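Local atomic coordinates of aromatic amino acid aminotransferase I (Candida albicans WO-1, PDB entry 6HNU), a protein that probably catalyses the pyridoxal-phosphate-dependent exchange of an amino group between aromatic amino acids and 2-oxoglutarate, giving aromatic oxo-acids and glutamate. Residues T122-K127 against E274-L279; P404-F409 against L414-A419; A418-Q423 against E479-A484. One frame throughout, in Å; residues are numbered along the deposited sequence.

In the fold
Followed from the N terminus, the chain first closes a long loop at contact 1, where the end of helix 112-126 meets the end of helix 272-278. The 146 residues between them hold six of the eight strands of the large mixed sheet. Contact 2 comes later and closes a short loop of four residues, folding 404-409 back on the start of helix 413-426. Contact 3 ties that helix to helix 471-489, closing a loop that holds strands 429-433 and 459-465. The loops neither nest nor cross. Contacts 2 and 3 share A418 and A419 and have centres about 13 Å apart, whereas contacts 1 and 2 lie on opposite sides of the chain's centre, with centres about 46 Å apart.

Contact 1: T122-K127 against E274-L279; sequences TDMVHK and EFLKAL
V125 reaches between L276 and L279 where two helices end beside each other on the large domain of a fold-type I aminotransferase. Helix 112-126 supplies the valine, and helix 272-278 with the residue that follows it supplies the leucines. In V125, chi1 of 175° sets CG1 anti to the backbone N, facing L279, and leaves CG2 beside that N, facing L276. CG2 of V125 meets CD2 of L276 at 4.1 Å, the two side chains crossing at about a right angle, while CG1 of V125 lies 4.2 Å from CD1 of L279. A beta-branched residue suits this place because its short fork fills two directions at once.

The L279 side is the better packed one. CG1 of V125 also sits 3.5 Å above the plane of the H126 ring, toward its rim, and CD1 of L279 lies over a face of F275. Beyond them L279 rests on Y250, F251 and Q253, H126 is held by a hydrogen bond from ND1 to S282 OG, and F275 packs on L356 and I357 of helix 334-377.

The other side is looser. M124 approaches L276 through the shaft of its side chain, CG of M124 standing 4.3 Å from CD1 of L276, and both residues remain partly exposed at this small surface contact of 139 Å². The polar link is made by water instead. Carbonyls in a last helical turn have no further N-H of the helix to receive, and one water donates to two of them, at 3.0 Å to V125 O and 2.7 Å to L276 O.

Contact 2: P404-F409 against L414-A419; sequences PKYKEF and LKVEAA
K415, near the start of helix 413-426, lays its aliphatic part against F409. With chi1 at -77° its CG stands beside the backbone N, and the chain beyond runs extended. CB of K415 lies over one face of the F409 ring, 4.2 Å from the centroid and 27° off the normal, a CH-pi contact. The opposite face is covered by K405 CB, 3.7 Å above the plane and over its centre, so the phenyl group is held between the first side-chain carbons of two lysines. Farther out, CD of K415 passes 3.6 Å from F409 O. The ammonium group then turns to water, NZ of K415 donating at 3.0 Å to a molecule that itself donates to E408 O. Lysine suits this partly exposed place: its methylenes cover the aromatic ring while its charge stays hydrated.

V416, the next residue, is buried. Its CG2 comes up in the plane of the F409 ring at the edge, 3.6 Å from F409 CD2, and also touches the edge of the Y406 ring at CD1. One valine methyl thus fills the angle between two aromatic side chains, with H403, I460 and F489 around the same residue. E417 faces another way, its OE1 hydrogen-bonded to S435 OG.

One turn beyond K415, the small A419 lets the far end of the phenyl group approach the helix, its CB lying 4.1 Å from F409 CZ. Taken together, this is a loop folded back on the first turns of the helix it leads into, with an aromatic residue inserted between the loop and the helix. The helix in turn packs on the antiparallel sheet that belongs to the small, C-terminal domain of fold-type I aminotransferases.

Contact 3: A418-Q423 against E479-A484; sequences AAVHEQ and EKFGKA
Q423 carries its CG anti to the backbone N (chi1 -177°) and bends at chi2 (74°), which presses the methylene on A484 and turns the amide aside. V420 and F481 each have the branch that meets the other set anti to its own backbone N, and CG1 of the valine comes to CE1 of the phenylalanine at 4.2 Å, their side chains crossing at about a right angle. Here two helices of the small domain of this fold-type I aminotransferase, 413-426 and 471-489, pack together beside its antiparallel sheet.

Within 418-423 and 479-484 the backbones come closest at Q423 and A484, whose CA atoms are 5.3 Å apart. Alanine suits that place because its single methyl lets the backbones come this near. Where they stand farther apart, the large ring of F481 spans the distance. F462 of the sheet meets this ring edge-to-face and also touches V420. On another side of its helix, H421 packs on I31 of the second subunit.

The amide of Q423 bonds to both helices: NE2 to E488 OE2 on helix 471-489, and OE1 to Q427 NE2, just past the end of its own helix. What reaches A484 is aliphatic, CG of Q423 lying 3.6 Å from A484 CB and 3.5 Å from A484 O.

Contact 1: T122-K127 against E274-L279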
ATOM      1  N   THR B 122     -17.035   1.437  14.724  1.00 16.22           N
ATOM      2  CA  THR B 122     -16.430   0.294  15.465  1.00 16.28           C
ATOM      3  C   THR B 122     -17.064   0.182  16.860  1.00 17.62           C
ATOM      4  O   THR B 122     -17.499  -0.916  17.236  1.00 16.88           O
ATOM      5  CB  THR B 122     -14.909   0.421  15.495  1.00 16.73           C
ATOM      6  OG1 THR B 122     -14.476   0.350  14.138  1.00 15.50           O
ATOM      7  CG2 THR B 122     -14.228  -0.661  16.307  1.00 17.28           C
ATOM      8  N   ASP B 123     -17.158   1.288  17.612  1.00 18.91           N
ATOM      9  CA  ASP B 123     -17.659   1.216  19.001  1.00 18.39           C
ATOM     10  C   ASP B 123     -19.163   0.912  19.033  1.00 17.68           C
ATOM     11  O   ASP B 123     -19.600   0.181  19.935  1.00 18.46           O
ATOM     12  CB  ASP B 123     -17.323   2.483  19.778  1.00 21.04           C
ATOM     13  CG  ASP B 123     -17.113   2.230  21.266  1.00 23.16           C
ATOM     14  OD1 ASP B 123     -16.886   1.051  21.661  1.00 22.85           O
ATOM     15  OD2 ASP B 123     -17.063   3.222  21.990  1.00 26.18           O
ATOM     16  N   MET B 124     -19.954   1.491  18.124  1.00 18.67           N
ATOM     17  CA  MET B 124     -21.421   1.290  18.072  1.00 20.28           C
ATOM     18  C   MET B 124     -21.705  -0.198  17.866  1.00 20.04           C
ATOM     19  O   MET B 124     -22.643  -0.713  18.441  1.00 20.39           O
ATOM     20  CB  MET B 124     -21.928   2.100  16.881  1.00 24.16           C
ATOM     21  CG  MET B 124     -23.381   2.142  16.701  1.00 28.18           C
ATOM     22  SD  MET B 124     -23.707   2.883  15.083  1.00 30.05           S
ATOM     23  CE  MET B 124     -22.563   4.244  15.002  1.00 30.96           C
ATOM     24  N   VAL B 125     -20.900  -0.875  17.046  1.00 18.27           N
ATOM     25  CA  VAL B 125     -21.141  -2.293  16.658  1.00 18.24           C
ATOM     26  C   VAL B 125     -20.482  -3.254  17.663  1.00 18.14           C
ATOM     27  O   VAL B 125     -21.109  -4.263  18.000  1.00 20.93           O
ATOM     28  CB  VAL B 125     -20.655  -2.568  15.225  1.00 17.46           C
ATOM     29  CG1 VAL B 125     -20.798  -4.037  14.887  1.00 19.11           C
ATOM     30  CG2 VAL B 125     -21.385  -1.722  14.183  1.00 18.44           C
ATOM     31  N   HIS B 126     -19.280  -2.970  18.134  1.00 17.96           N
ATOM     32  CA  HIS B 126     -18.400  -3.957  18.801  1.00 17.25           C
ATOM     33  C   HIS B 126     -18.227  -3.651  20.283  1.00 18.66           C
ATOM     34  O   HIS B 126     -17.738  -4.549  20.989  1.00 18.99           O
ATOM     35  CB  HIS B 126     -17.044  -4.050  18.096  1.00 18.08           C
ATOM     36  CG  HIS B 126     -17.177  -4.456  16.671  1.00 17.36           C
ATOM     37  ND1 HIS B 126     -17.603  -5.733  16.304  1.00 19.35           N
ATOM     38  CD2 HIS B 126     -17.093  -3.735  15.534  1.00 18.31           C
ATOM     39  CE1 HIS B 126     -17.663  -5.790  14.982  1.00 19.69           C
ATOM     40  NE2 HIS B 126     -17.343  -4.561  14.479  1.00 17.19           N
ATOM     41  N   LYS B 127     -18.566  -2.439  20.738  1.00 20.54           N
ATOM     42  CA  LYS B 127     -18.504  -2.071  22.179  1.00 22.85           C
ATOM     43  C   LYS B 127     -17.181  -2.589  22.772  1.00 21.40           C
ATOM     44  O   LYS B 127     -17.193  -3.453  23.688  1.00 20.83           O
ATOM     45  CB  LYS B 127     -19.784  -2.614  22.833  1.00 27.65           C
ATOM     46  CG  LYS B 127     -20.594  -1.609  23.645  1.00 39.90           C
ATOM     47  CD  LYS B 127     -19.751  -0.566  24.385  1.00 47.87           C
ATOM     48  CE  LYS B 127     -20.527   0.301  25.359  1.00 53.45           C
ATOM     49  NZ  LYS B 127     -20.807  -0.414  26.628  1.00 54.32           N
ATOM     50  N   GLU B 274     -32.772  -4.001  15.692  1.00 25.94           N
ATOM     51  CA  GLU B 274     -32.856  -5.453  15.388  1.00 27.63           C
ATOM     52  C   GLU B 274     -31.588  -5.832  14.628  1.00 23.97           C
ATOM     53  O   GLU B 274     -31.014  -6.890  14.910  1.00 23.76           O
ATOM     54  CB  GLU B 274     -34.079  -5.833  14.544  1.00 30.81           C
ATOM     55  CG  GLU B 274     -35.379  -5.870  15.335  1.00 34.49           C
ATOM     56  CD  GLU B 274     -36.576  -6.470  14.613  1.00 36.73           C
ATOM     57  OE1 GLU B 274     -36.470  -6.826  13.423  1.00 35.70           O
ATOM     58  OE2 GLU B 274     -37.617  -6.598  15.264  1.00 45.48           O
ATOM     59  N   PHE B 275     -31.157  -4.987  13.696  1.00 23.11           N
ATOM     60  CA  PHE B 275     -29.952  -5.279  12.880  1.00 21.84           C
ATOM     61  C   PHE B 275     -28.741  -5.484  13.799  1.00 22.32           C
ATOM     62  O   PHE B 275     -28.115  -6.556  13.707  1.00 21.45           O
ATOM     63  CB  PHE B 275     -29.693  -4.186  11.857  1.00 20.98           C
ATOM     64  CG  PHE B 275     -28.397  -4.328  11.110  1.00 21.39           C
ATOM     65  CD1 PHE B 275     -28.211  -5.360  10.210  1.00 21.43           C
ATOM     66  CD2 PHE B 275     -27.349  -3.427  11.327  1.00 22.64           C
ATOM     67  CE1 PHE B 275     -27.032  -5.447   9.474  1.00 21.93           C
ATOM     68  CE2 PHE B 275     -26.175  -3.519  10.595  1.00 23.39           C
ATOM     69  CZ  PHE B 275     -26.020  -4.544   9.676  1.00 21.83           C
ATOM     70  N   LEU B 276     -28.441  -4.502  14.653  1.00 22.48           N
ATOM     71  CA  LEU B 276     -27.242  -4.519  15.522  1.00 24.50           C
ATOM     72  C   LEU B 276     -27.343  -5.703  16.501  1.00 26.74           C
ATOM     73  O   LEU B 276     -26.281  -6.278  16.844  1.00 26.31           O
ATOM     74  CB  LEU B 276     -27.097  -3.185  16.263  1.00 25.56           C
ATOM     75  CG  LEU B 276     -26.717  -1.964  15.420  1.00 27.03           C
ATOM     76  CD1 LEU B 276     -26.606  -0.738  16.317  1.00 28.25           C
ATOM     77  CD2 LEU B 276     -25.422  -2.145  14.629  1.00 27.07           C
ATOM     78  N   LYS B 277     -28.550  -6.050  16.952  1.00 25.20           N
ATOM     79  CA  LYS B 277     -28.741  -7.176  17.904  1.00 26.47           C
ATOM     80  C   LYS B 277     -28.520  -8.519  17.199  1.00 22.41           C
ATOM     81  O   LYS B 277     -28.196  -9.488  17.910  1.00 23.84           O
ATOM     82  CB  LYS B 277     -30.131  -7.191  18.558  1.00 31.24           C
ATOM     83  CG  LYS B 277     -30.182  -6.524  19.926  1.00 39.75           C
ATOM     84  CD  LYS B 277     -31.579  -6.303  20.471  1.00 46.07           C
ATOM     85  CE  LYS B 277     -31.634  -5.247  21.565  1.00 51.41           C
ATOM     86  NZ  LYS B 277     -31.839  -3.888  21.001  1.00 52.65           N
ATOM     87  N   ALA B 278     -28.754  -8.589  15.900  1.00 20.17           N
ATOM     88  CA  ALA B 278     -28.685  -9.849  15.119  1.00 21.93           C
ATOM     89  C   ALA B 278     -27.230 -10.235  14.821  1.00 23.97           C
ATOM     90  O   ALA B 278     -27.003 -11.426  14.525  1.00 23.98           O
ATOM     91  CB  ALA B 278     -29.459  -9.724  13.847  1.00 24.99           C
ATOM     92  N   LEU B 279     -26.297  -9.276  14.813  1.00 21.88           N
ATOM     93  CA  LEU B 279     -24.904  -9.487  14.360  1.00 19.89           C
ATOM     94  C   LEU B 279     -24.188 -10.390  15.368  1.00 20.79           C
ATOM     95  O   LEU B 279     -24.406 -10.251  16.564  1.00 20.35           O
ATOM     96  CB  LEU B 279     -24.236  -8.115  14.211  1.00 20.19           C
ATOM     97  CG  LEU B 279     -24.835  -7.224  13.123  1.00 19.91           C
ATOM     98  CD1 LEU B 279     -24.159  -5.877  13.100  1.00 20.46           C
ATOM     99  CD2 LEU B 279     -24.756  -7.880  11.755  1.00 22.51           C
TER
HETATM  100  O   HOH W   1     -23.793  -5.124  16.951  1.00 32.00           O

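Contact 2: P404-F409 against L414-A419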
ATOM      1  N   PRO B 404     -17.639 -44.649  -7.863  1.00 23.58           N
ATOM      2  CA  PRO B 404     -17.486 -46.033  -8.332  1.00 28.06           C
ATOM      3  C   PRO B 404     -16.060 -46.405  -8.777  1.00 30.84           C
ATOM      4  O   PRO B 404     -15.811 -47.595  -8.991  1.00 29.35           O
ATOM      5  CB  PRO B 404     -18.484 -46.141  -9.493  1.00 26.78           C
ATOM      6  CG  PRO B 404     -18.768 -44.723  -9.906  1.00 28.49           C
ATOM      7  CD  PRO B 404     -18.581 -43.872  -8.668  1.00 24.12           C
ATOM      8  N   LYS B 405     -15.157 -45.424  -8.903  1.00 26.25           N
ATOM      9  CA  LYS B 405     -13.749 -45.679  -9.270  1.00 26.50           C
ATOM     10  C   LYS B 405     -12.851 -45.516  -8.053  1.00 25.42           C
ATOM     11  O   LYS B 405     -11.634 -45.396  -8.245  1.00 24.57           O
ATOM     12  CB  LYS B 405     -13.307 -44.748 -10.397  1.00 25.79           C
ATOM     13  CG  LYS B 405     -14.178 -44.805 -11.646  1.00 26.13           C
ATOM     14  CD  LYS B 405     -13.559 -44.034 -12.789  1.00 28.82           C
ATOM     15  CE  LYS B 405     -14.406 -44.019 -14.047  1.00 28.31           C
ATOM     16  NZ  LYS B 405     -13.867 -43.012 -14.979  1.00 29.86           N
ATOM     17  N   TYR B 406     -13.397 -45.495  -6.831  1.00 25.36           N
ATOM     18  CA  TYR B 406     -12.570 -45.133  -5.658  1.00 23.29           C
ATOM     19  C   TYR B 406     -11.402 -46.128  -5.484  1.00 24.32           C
ATOM     20  O   TYR B 406     -10.274 -45.715  -5.140  1.00 22.59           O
ATOM     21  CB  TYR B 406     -13.408 -45.055  -4.390  1.00 24.53           C
ATOM     22  CG  TYR B 406     -12.709 -44.518  -3.170  1.00 24.92           C
ATOM     23  CD1 TYR B 406     -12.278 -43.201  -3.104  1.00 23.78           C
ATOM     24  CD2 TYR B 406     -12.579 -45.310  -2.033  1.00 24.15           C
ATOM     25  CE1 TYR B 406     -11.694 -42.704  -1.946  1.00 25.37           C
ATOM     26  CE2 TYR B 406     -11.976 -44.833  -0.884  1.00 26.53           C
ATOM     27  CZ  TYR B 406     -11.525 -43.522  -0.845  1.00 26.43           C
ATOM     28  OH  TYR B 406     -10.961 -43.046   0.299  1.00 30.30           O
ATOM     29  N   LYS B 407     -11.636 -47.422  -5.691  1.00 25.48           N
ATOM     30  CA  LYS B 407     -10.535 -48.414  -5.577  1.00 27.89           C
ATOM     31  C   LYS B 407      -9.557 -48.153  -6.724  1.00 23.67           C
ATOM     32  O   LYS B 407      -8.370 -48.210  -6.477  1.00 24.10           O
ATOM     33  CB  LYS B 407     -11.053 -49.858  -5.555  1.00 32.81           C
ATOM     34  CG  LYS B 407     -11.614 -50.325  -4.215  1.00 39.29           C
ATOM     35  CD  LYS B 407     -11.937 -51.813  -4.182  1.00 48.21           C
ATOM     36  CE  LYS B 407     -10.709 -52.686  -4.017  1.00 57.64           C
ATOM     37  NZ  LYS B 407     -10.869 -54.002  -4.687  1.00 64.27           N
ATOM     38  N   GLU B 408     -10.074 -47.873  -7.918  1.00 24.58           N
ATOM     39  CA  GLU B 408      -9.255 -47.687  -9.144  1.00 24.51           C
ATOM     40  C   GLU B 408      -8.449 -46.403  -9.003  1.00 26.43           C
ATOM     41  O   GLU B 408      -7.323 -46.334  -9.551  1.00 25.71           O
ATOM     42  CB  GLU B 408     -10.150 -47.681 -10.370  1.00 24.96           C
ATOM     43  CG  GLU B 408     -10.777 -49.033 -10.621  1.00 26.71           C
ATOM     44  CD  GLU B 408     -12.040 -49.315  -9.833  1.00 29.88           C
ATOM     45  OE1 GLU B 408     -12.364 -48.498  -8.902  1.00 29.07           O
ATOM     46  OE2 GLU B 408     -12.689 -50.349 -10.132  1.00 28.75           O
ATOM     47  N   PHE B 409      -8.963 -45.458  -8.206  1.00 22.21           N
ATOM     48  CA  PHE B 409      -8.266 -44.201  -7.837  1.00 22.34           C
ATOM     49  C   PHE B 409      -7.378 -44.394  -6.602  1.00 22.23           C
ATOM     50  O   PHE B 409      -7.048 -43.388  -5.950  1.00 22.93           O
ATOM     51  CB  PHE B 409      -9.293 -43.098  -7.520  1.00 20.73           C
ATOM     52  CG  PHE B 409     -10.071 -42.554  -8.688  1.00 23.05           C
ATOM     53  CD1 PHE B 409      -9.630 -42.683  -9.992  1.00 20.94           C
ATOM     54  CD2 PHE B 409     -11.241 -41.838  -8.463  1.00 23.37           C
ATOM     55  CE1 PHE B 409     -10.354 -42.141 -11.041  1.00 21.93           C
ATOM     56  CE2 PHE B 409     -11.960 -41.280  -9.514  1.00 22.92           C
ATOM     57  CZ  PHE B 409     -11.505 -41.413 -10.800  1.00 22.04           C
ATOM     58  N   LEU B 414      -8.678 -37.045  -3.562  1.00 21.43           N
ATOM     59  CA  LEU B 414      -8.256 -35.933  -4.446  1.00 23.26           C
ATOM     60  C   LEU B 414      -8.430 -36.355  -5.911  1.00 19.43           C
ATOM     61  O   LEU B 414      -8.743 -35.501  -6.726  1.00 21.89           O
ATOM     62  CB  LEU B 414      -6.824 -35.499  -4.100  1.00 24.75           C
ATOM     63  CG  LEU B 414      -6.585 -35.028  -2.660  1.00 29.01           C
ATOM     64  CD1 LEU B 414      -5.168 -34.481  -2.499  1.00 33.27           C
ATOM     65  CD2 LEU B 414      -7.606 -33.975  -2.242  1.00 28.62           C
ATOM     66  N   LYS B 415      -8.342 -37.649  -6.250  1.00 20.45           N
ATOM     67  CA  LYS B 415      -8.644 -38.125  -7.624  1.00 20.75           C
ATOM     68  C   LYS B 415     -10.145 -38.064  -7.898  1.00 21.06           C
ATOM     69  O   LYS B 415     -10.530 -37.733  -9.037  1.00 21.35           O
ATOM     70  CB  LYS B 415      -8.063 -39.527  -7.800  1.00 23.85           C
ATOM     71  CG  LYS B 415      -6.565 -39.506  -8.010  1.00 25.19           C
ATOM     72  CD  LYS B 415      -6.031 -40.858  -8.368  1.00 26.82           C
ATOM     73  CE  LYS B 415      -4.543 -40.840  -8.599  1.00 28.27           C
ATOM     74  NZ  LYS B 415      -4.000 -42.193  -8.360  1.00 30.97           N
ATOM     75  N   VAL B 416     -10.981 -38.310  -6.878  1.00 20.96           N
ATOM     76  CA  VAL B 416     -12.443 -38.105  -6.992  1.00 20.64           C
ATOM     77  C   VAL B 416     -12.718 -36.610  -7.171  1.00 19.45           C
ATOM     78  O   VAL B 416     -13.483 -36.256  -8.041  1.00 20.18           O
ATOM     79  CB  VAL B 416     -13.201 -38.708  -5.796  1.00 21.15           C
ATOM     80  CG1 VAL B 416     -14.674 -38.385  -5.889  1.00 21.66           C
ATOM     81  CG2 VAL B 416     -12.999 -40.215  -5.712  1.00 21.47           C
ATOM     82  N   GLU B 417     -12.103 -35.773  -6.350  1.00 22.12           N
ATOM     83  CA  GLU B 417     -12.238 -34.284  -6.471  1.00 20.78           C
ATOM     84  C   GLU B 417     -11.888 -33.860  -7.899  1.00 20.16           C
ATOM     85  O   GLU B 417     -12.669 -33.110  -8.483  1.00 18.37           O
ATOM     86  CB  GLU B 417     -11.327 -33.577  -5.481  1.00 18.64           C
ATOM     87  CG  GLU B 417     -11.528 -32.074  -5.394  1.00 21.13           C
ATOM     88  CD  GLU B 417     -10.508 -31.431  -4.474  1.00 21.03           C
ATOM     89  OE1 GLU B 417      -9.298 -31.580  -4.768  1.00 23.23           O
ATOM     90  OE2 GLU B 417     -10.910 -30.768  -3.471  1.00 20.43           O
ATOM     91  N   ALA B 418     -10.746 -34.309  -8.442  1.00 19.86           N
ATOM     92  CA  ALA B 418     -10.288 -33.958  -9.814  1.00 20.08           C
ATOM     93  C   ALA B 418     -11.324 -34.431 -10.845  1.00 19.96           C
ATOM     94  O   ALA B 418     -11.659 -33.641 -11.741  1.00 19.30           O
ATOM     95  CB  ALA B 418      -8.929 -34.560 -10.082  1.00 21.68           C
ATOM     96  N   ALA B 419     -11.843 -35.653 -10.690  1.00 20.78           N
ATOM     97  CA  ALA B 419     -12.860 -36.238 -11.598  1.00 20.33           C
ATOM     98  C   ALA B 419     -14.120 -35.378 -11.572  1.00 19.39           C
ATOM     99  O   ALA B 419     -14.673 -35.070 -12.637  1.00 20.03           O
ATOM    100  CB  ALA B 419     -13.173 -37.665 -11.229  1.00 22.56           C
TER
HETATM  101  O   HOH W   2      -5.703 -44.170  -9.917  1.00 27.13           O

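Contact 3: A418-Q423 against E479-A484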
ATOM      1  N   ALA B 418     -10.746 -34.309  -8.442  1.00 19.86           N
ATOM      2  CA  ALA B 418     -10.288 -33.958  -9.814  1.00 20.08           C
ATOM      3  C   ALA B 418     -11.324 -34.431 -10.845  1.00 19.96           C
ATOM      4  O   ALA B 418     -11.659 -33.641 -11.741  1.00 19.30           O
ATOM      5  CB  ALA B 418      -8.929 -34.560 -10.082  1.00 21.68           C
ATOM      6  N   ALA B 419     -11.843 -35.653 -10.690  1.00 20.78           N
ATOM      7  CA  ALA B 419     -12.860 -36.238 -11.598  1.00 20.33           C
ATOM      8  C   ALA B 419     -14.120 -35.378 -11.572  1.00 19.39           C
ATOM      9  O   ALA B 419     -14.673 -35.070 -12.637  1.00 20.03           O
ATOM     10  CB  ALA B 419     -13.173 -37.665 -11.229  1.00 22.56           C
ATOM     11  N   VAL B 420     -14.605 -35.060 -10.382  1.00 20.84           N
ATOM     12  CA  VAL B 420     -15.840 -34.238 -10.272  1.00 21.67           C
ATOM     13  C   VAL B 420     -15.587 -32.856 -10.862  1.00 21.36           C
ATOM     14  O   VAL B 420     -16.467 -32.384 -11.580  1.00 22.71           O
ATOM     15  CB  VAL B 420     -16.364 -34.187  -8.828  1.00 23.06           C
ATOM     16  CG1 VAL B 420     -17.448 -33.125  -8.662  1.00 24.85           C
ATOM     17  CG2 VAL B 420     -16.859 -35.551  -8.401  1.00 22.88           C
ATOM     18  N   HIS B 421     -14.435 -32.237 -10.580  1.00 24.58           N
ATOM     19  CA  HIS B 421     -14.040 -30.912 -11.150  1.00 22.68           C
ATOM     20  C   HIS B 421     -14.042 -30.971 -12.676  1.00 23.77           C
ATOM     21  O   HIS B 421     -14.687 -30.115 -13.286  1.00 21.16           O
ATOM     22  CB  HIS B 421     -12.670 -30.466 -10.624  1.00 22.42           C
ATOM     23  CG  HIS B 421     -12.238 -29.088 -11.001  1.00 24.25           C
ATOM     24  ND1 HIS B 421     -13.008 -27.977 -10.727  1.00 23.60           N
ATOM     25  CD2 HIS B 421     -11.066 -28.631 -11.508  1.00 22.99           C
ATOM     26  CE1 HIS B 421     -12.348 -26.901 -11.118  1.00 24.35           C
ATOM     27  NE2 HIS B 421     -11.155 -27.271 -11.583  1.00 24.70           N
ATOM     28  N   GLU B 422     -13.383 -31.970 -13.270  1.00 25.12           N
ATOM     29  CA  GLU B 422     -13.335 -32.130 -14.752  1.00 24.66           C
ATOM     30  C   GLU B 422     -14.760 -32.311 -15.307  1.00 24.10           C
ATOM     31  O   GLU B 422     -15.113 -31.656 -16.317  1.00 24.28           O
ATOM     32  CB  GLU B 422     -12.413 -33.306 -15.120  1.00 28.62           C
ATOM     33  CG  GLU B 422     -10.940 -33.086 -14.760  1.00 33.35           C
ATOM     34  CD  GLU B 422     -10.078 -34.343 -14.845  1.00 41.17           C
ATOM     35  OE1 GLU B 422     -10.545 -35.315 -15.505  1.00 42.13           O
ATOM     36  OE2 GLU B 422      -8.942 -34.356 -14.262  1.00 42.55           O
ATOM     37  N   GLN B 423     -15.571 -33.146 -14.652  1.00 23.98           N
ATOM     38  CA  GLN B 423     -16.961 -33.445 -15.101  1.00 24.64           C
ATOM     39  C   GLN B 423     -17.820 -32.164 -15.032  1.00 24.40           C
ATOM     40  O   GLN B 423     -18.501 -31.863 -16.012  1.00 24.53           O
ATOM     41  CB  GLN B 423     -17.563 -34.587 -14.282  1.00 25.45           C
ATOM     42  CG  GLN B 423     -18.963 -34.976 -14.758  1.00 26.81           C
ATOM     43  CD  GLN B 423     -18.972 -35.748 -16.057  1.00 29.72           C
ATOM     44  OE1 GLN B 423     -19.704 -35.430 -16.983  1.00 27.12           O
ATOM     45  NE2 GLN B 423     -18.146 -36.782 -16.135  1.00 31.25           N
ATOM     46  N   GLU B 479     -27.485 -26.715 -11.355  1.00 31.81           N
ATOM     47  CA  GLU B 479     -28.164 -27.853 -12.032  1.00 34.31           C
ATOM     48  C   GLU B 479     -27.078 -28.636 -12.778  1.00 31.05           C
ATOM     49  O   GLU B 479     -27.009 -29.840 -12.594  1.00 34.78           O
ATOM     50  CB  GLU B 479     -29.291 -27.384 -12.954  1.00 36.28           C
ATOM     51  CG  GLU B 479     -29.831 -28.505 -13.832  1.00 38.45           C
ATOM     52  CD  GLU B 479     -31.227 -28.277 -14.386  1.00 44.92           C
ATOM     53  OE1 GLU B 479     -31.464 -27.196 -14.965  1.00 48.52           O
ATOM     54  OE2 GLU B 479     -32.069 -29.190 -14.238  1.00 50.66           O
ATOM     55  N   LYS B 480     -26.223 -27.943 -13.524  1.00 33.90           N
ATOM     56  CA  LYS B 480     -25.103 -28.578 -14.259  1.00 35.98           C
ATOM     57  C   LYS B 480     -24.176 -29.281 -13.261  1.00 35.20           C
ATOM     58  O   LYS B 480     -23.672 -30.358 -13.618  1.00 32.66           O
ATOM     59  CB  LYS B 480     -24.430 -27.571 -15.195  1.00 33.62           C
ATOM     60  CG  LYS B 480     -25.289 -27.147 -16.371  1.00 37.49           C
ATOM     61  CD  LYS B 480     -24.698 -26.066 -17.253  1.00 39.61           C
ATOM     62  CE  LYS B 480     -25.563 -25.814 -18.475  1.00 41.81           C
ATOM     63  NZ  LYS B 480     -25.209 -24.549 -19.164  1.00 42.02           N
ATOM     64  N   PHE B 481     -24.014 -28.765 -12.032  1.00 33.72           N
ATOM     65  CA  PHE B 481     -23.106 -29.356 -11.018  1.00 27.67           C
ATOM     66  C   PHE B 481     -23.741 -30.636 -10.478  1.00 30.80           C
ATOM     67  O   PHE B 481     -23.045 -31.647 -10.290  1.00 28.13           O
ATOM     68  CB  PHE B 481     -22.799 -28.389  -9.873  1.00 26.04           C
ATOM     69  CG  PHE B 481     -21.746 -28.905  -8.935  1.00 24.84           C
ATOM     70  CD1 PHE B 481     -20.413 -28.942  -9.310  1.00 28.14           C
ATOM     71  CD2 PHE B 481     -22.088 -29.429  -7.705  1.00 25.96           C
ATOM     72  CE1 PHE B 481     -19.446 -29.439  -8.449  1.00 25.74           C
ATOM     73  CE2 PHE B 481     -21.122 -29.944  -6.854  1.00 26.23           C
ATOM     74  CZ  PHE B 481     -19.806 -29.947  -7.230  1.00 25.88           C
ATOM     75  N   GLY B 482     -25.040 -30.586 -10.209  1.00 28.44           N
ATOM     76  CA  GLY B 482     -25.818 -31.772  -9.813  1.00 28.99           C
ATOM     77  C   GLY B 482     -25.652 -32.894 -10.841  1.00 27.20           C
ATOM     78  O   GLY B 482     -25.396 -34.032 -10.411  1.00 27.73           O
ATOM     79  N   LYS B 483     -25.762 -32.579 -12.128  1.00 31.87           N
ATOM     80  CA  LYS B 483     -25.599 -33.563 -13.245  1.00 37.09           C
ATOM     81  C   LYS B 483     -24.201 -34.184 -13.179  1.00 36.92           C
ATOM     82  O   LYS B 483     -24.063 -35.408 -13.396  1.00 33.76           O
ATOM     83  CB  LYS B 483     -25.615 -32.915 -14.628  1.00 39.26           C
ATOM     84  CG  LYS B 483     -26.957 -32.542 -15.222  1.00 48.15           C
ATOM     85  CD  LYS B 483     -26.862 -32.425 -16.739  1.00 53.58           C
ATOM     86  CE  LYS B 483     -27.479 -31.162 -17.294  1.00 59.68           C
ATOM     87  NZ  LYS B 483     -28.964 -31.217 -17.281  1.00 63.39           N
ATOM     88  N   ALA B 484     -23.186 -33.338 -12.967  1.00 30.91           N
ATOM     89  CA  ALA B 484     -21.771 -33.750 -12.952  1.00 31.93           C
ATOM     90  C   ALA B 484     -21.570 -34.726 -11.793  1.00 30.64           C
ATOM     91  O   ALA B 484     -20.918 -35.795 -12.009  1.00 30.32           O
ATOM     92  CB  ALA B 484     -20.877 -32.527 -12.890  1.00 30.02           C
TER